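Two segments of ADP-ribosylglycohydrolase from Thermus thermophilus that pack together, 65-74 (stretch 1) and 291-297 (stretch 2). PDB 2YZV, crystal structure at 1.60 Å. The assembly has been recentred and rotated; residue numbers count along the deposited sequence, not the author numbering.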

# COMPACT_ATOMS: atom_id res chain seq x y z
N LEU A 65 5.30 8.92 5.98
CA LEU A 65 4.54 9.74 5.05
C LEU A 65 3.34 10.35 5.77
O LEU A 65 3.04 11.53 5.59
N ALA A 66 2.67 9.55 6.59
CA ALA A 66 1.51 10.02 7.34
C ALA A 66 1.89 11.21 8.21
O ALA A 66 1.21 12.24 8.20
N GLU A 67 2.98 11.08 8.96
CA GLU A 67 3.41 12.16 9.83
C GLU A 67 3.82 13.39 9.03
O GLU A 67 3.56 14.52 9.44
N SER A 68 4.47 13.18 7.89
CA SER A 68 4.89 14.29 7.05
C SER A 68 3.69 15.09 6.55
O SER A 68 3.69 16.32 6.58
N LEU A 69 2.66 14.39 6.08
CA LEU A 69 1.45 15.03 5.56
C LEU A 69 0.74 15.86 6.63
O LEU A 69 0.28 16.97 6.37
N LEU A 70 0.66 15.31 7.84
CA LEU A 70 -0.01 15.99 8.93
C LEU A 70 0.76 17.20 9.44
O LEU A 70 0.16 18.17 9.90
N GLN A 71 2.09 17.15 9.35
CA GLN A 71 2.90 18.26 9.84
C GLN A 71 3.18 19.37 8.82
O GLN A 71 3.46 20.50 9.21
N ARG A 72 3.10 19.06 7.53
CA ARG A 72 3.36 20.09 6.54
C ARG A 72 2.78 19.87 5.15
O ARG A 72 3.40 20.24 4.15
N GLY A 73 1.59 19.28 5.09
CA GLY A 73 0.94 19.03 3.82
C GLY A 73 1.80 18.18 2.91
O GLY A 73 2.56 17.33 3.38
N PHE A 74 1.67 18.39 1.60
CA PHE A 74 2.45 17.62 0.64
C PHE A 74 3.82 18.25 0.45
O PHE A 74 3.97 19.24 -0.27
N LEU A 291 -7.33 8.89 11.53
CA LEU A 291 -8.40 9.84 11.82
C LEU A 291 -7.93 11.27 11.58
O LEU A 291 -8.68 12.09 11.05
N ALA A 292 -6.69 11.56 11.95
CA ALA A 292 -6.14 12.90 11.75
C ALA A 292 -6.06 13.22 10.25
O ALA A 292 -6.42 14.32 9.82
N LEU A 293 -5.61 12.26 9.46
CA LEU A 293 -5.50 12.45 8.02
C LEU A 293 -6.88 12.65 7.39
O LEU A 293 -7.05 13.48 6.51
N TYR A 294 -7.86 11.88 7.86
CA TYR A 294 -9.21 11.99 7.33
C TYR A 294 -9.80 13.37 7.63
O TYR A 294 -10.42 14.00 6.77
N ARG A 295 -9.61 13.84 8.86
CA ARG A 295 -10.13 15.15 9.25
C ARG A 295 -9.48 16.23 8.39
O ARG A 295 -10.09 17.25 8.08
N MET A 296 -8.24 15.97 8.00
CA MET A 296 -7.48 16.90 7.16
C MET A 296 -8.10 17.00 5.77
O MET A 296 -8.08 18.07 5.15
N SER A 297 -8.67 15.90 5.29
CA SER A 297 -9.29 15.88 3.97
C SER A 297 -10.63 16.61 3.94
O SER A 297 -11.10 17.00 2.88

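Two helices far apart in sequence meet here mainly through apolar side chains. Their axes cross at 42° and come no nearer than 10.1 Å, a spacing that leaves room for leucine and methionine between the backbones. No hydrogen bond links the stretches, so the fit rests on shape, and three residues, L70, L293 and M296, supply most of the covered surface.

L70 gives the most. Its CA lies 6.6 Å from the CA of L293, the nearest such pair, yet its CA-to-CB bond points sideways. The rotamer makes up for this: with chi1 m and chi2 t, the end of the side chain comes nearer to the second helix. There L70 CD1 lies 3.7 Å from A292 CB, L70 CD2 lies 4.0 Å from M296 SD, and L70 CG rests 3.5 Å from L293 CD2. One leucine thus touches residues on two successive turns of its partner, and A292, whose CB points toward the first helix, is met at its CB and its backbone, with L70 CD2 3.7 Å from A292 C.

L293 answers with the same solution. It too leaves its helix sideways, takes chi1 m and chi2 t, and brings its end closer. Besides L70, its CD2 meets L69 CB at 4.0 Å, while its CD1 reaches A66 CB, also at 4.0 Å. The buried L293 therefore lies against A66, L69 and L70, residues spaced three and four apart that bring successive turns of the first helix to one face. L69, itself m, t, points toward the second stretch but touches L293 through its CB.

M296 works by length. Its CB points toward the first helix, and chi1, chi2 and chi3 are all t, so the chain runs extended past L70 to L69 O and G73. Its CE stops 3.4 Å from L69 O, a van der Waals approach to a carbonyl that also accepts a weak hydrogen bond from G73 N at 2.9 Å. The same CE lies 4.1 Å from G73 CA. G73 has left helical geometry with positive phi, which by itself favours glycine.

The polar residues stay out of the contact. E67, Q71 and R72 point away and are exposed, and S297 OG is spent within its own helix, donating to Y294 O at 2.6 Å. The rule is simple: matched leucines in the middle, alanines among their partners, and an extended methionine to reach G73.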

# COMPACT_ATOMS: atom_id res chain seq x y z
CB LEU A 65 4.06 8.89 3.87
CG LEU A 65 3.14 9.56 2.84
CD1 LEU A 65 3.84 10.77 2.21
CD2 LEU A 65 2.78 8.55 1.76
CB ALA A 66 0.95 8.88 8.21
CB GLU A 67 4.56 11.70 10.73
CG GLU A 67 4.18 10.54 11.64
CD GLU A 67 5.11 10.40 12.83
OE1 GLU A 67 6.34 10.36 12.64
OE2 GLU A 67 4.60 10.33 13.97
CB SER A 68 5.70 13.77 5.85
OG SER A 68 6.20 14.83 5.06
CB LEU A 69 0.49 13.98 5.00
CG LEU A 69 0.98 13.23 3.76
CD1 LEU A 69 0.05 12.07 3.44
CD2 LEU A 69 1.07 14.19 2.58
CB LEU A 70 -0.26 15.02 10.08
CG LEU A 70 -1.28 13.91 9.81
CD1 LEU A 70 -1.29 12.92 10.97
CD2 LEU A 70 -2.67 14.52 9.62
CB GLN A 71 4.23 17.74 10.39
CG GLN A 71 4.96 18.75 11.28
CD GLN A 71 6.34 18.29 11.69
OE1 GLN A 71 7.25 18.22 10.87
NE2 GLN A 71 6.50 17.97 12.97
CB ARG A 72 4.87 20.33 6.44
CG ARG A 72 5.69 19.08 6.28
CD ARG A 72 6.95 19.17 7.13
NE ARG A 72 7.76 20.34 6.80
CZ ARG A 72 8.88 20.67 7.43
NH1 ARG A 72 9.33 19.92 8.43
NH2 ARG A 72 9.55 21.75 7.06
CB PHE A 74 1.72 17.54 -0.70
CG PHE A 74 2.27 16.49 -1.62
CD1 PHE A 74 1.97 15.15 -1.41
CD2 PHE A 74 3.14 16.83 -2.65
CE1 PHE A 74 2.53 14.17 -2.21
CE2 PHE A 74 3.71 15.85 -3.46
CZ PHE A 74 3.40 14.51 -3.24
CB LEU A 291 -8.87 9.67 13.27
CG LEU A 291 -9.70 8.42 13.54
CD1 LEU A 291 -10.00 8.30 15.02
CD2 LEU A 291 -11.00 8.48 12.74
CB ALA A 292 -4.75 13.00 12.38
CB LEU A 293 -4.79 11.25 7.38
CG LEU A 293 -3.31 11.08 7.74
CD1 LEU A 293 -2.85 9.68 7.38
CD2 LEU A 293 -2.47 12.13 7.03
CB TYR A 294 -10.10 10.89 7.90
CG TYR A 294 -11.54 10.93 7.45
CD1 TYR A 294 -11.86 11.18 6.11
CD2 TYR A 294 -12.58 10.74 8.35
CE1 TYR A 294 -13.19 11.22 5.69
CE2 TYR A 294 -13.91 10.77 7.94
CZ TYR A 294 -14.21 11.02 6.61
OH TYR A 294 -15.52 11.07 6.20
CB ARG A 295 -9.83 15.42 10.73
CG ARG A 295 -10.31 14.33 11.67
CD ARG A 295 -9.81 14.54 13.09
NE ARG A 295 -10.59 15.55 13.81
CZ ARG A 295 -11.84 15.36 14.22
NH1 ARG A 295 -12.46 14.21 13.98
NH2 ARG A 295 -12.48 16.33 14.87
CB MET A 296 -6.03 16.41 7.06
CG MET A 296 -5.08 17.37 6.36
SD MET A 296 -3.39 16.74 6.36
CE MET A 296 -2.73 17.50 4.87
CB SER A 297 -9.51 14.43 3.51
OG SER A 297 -10.60 13.83 4.19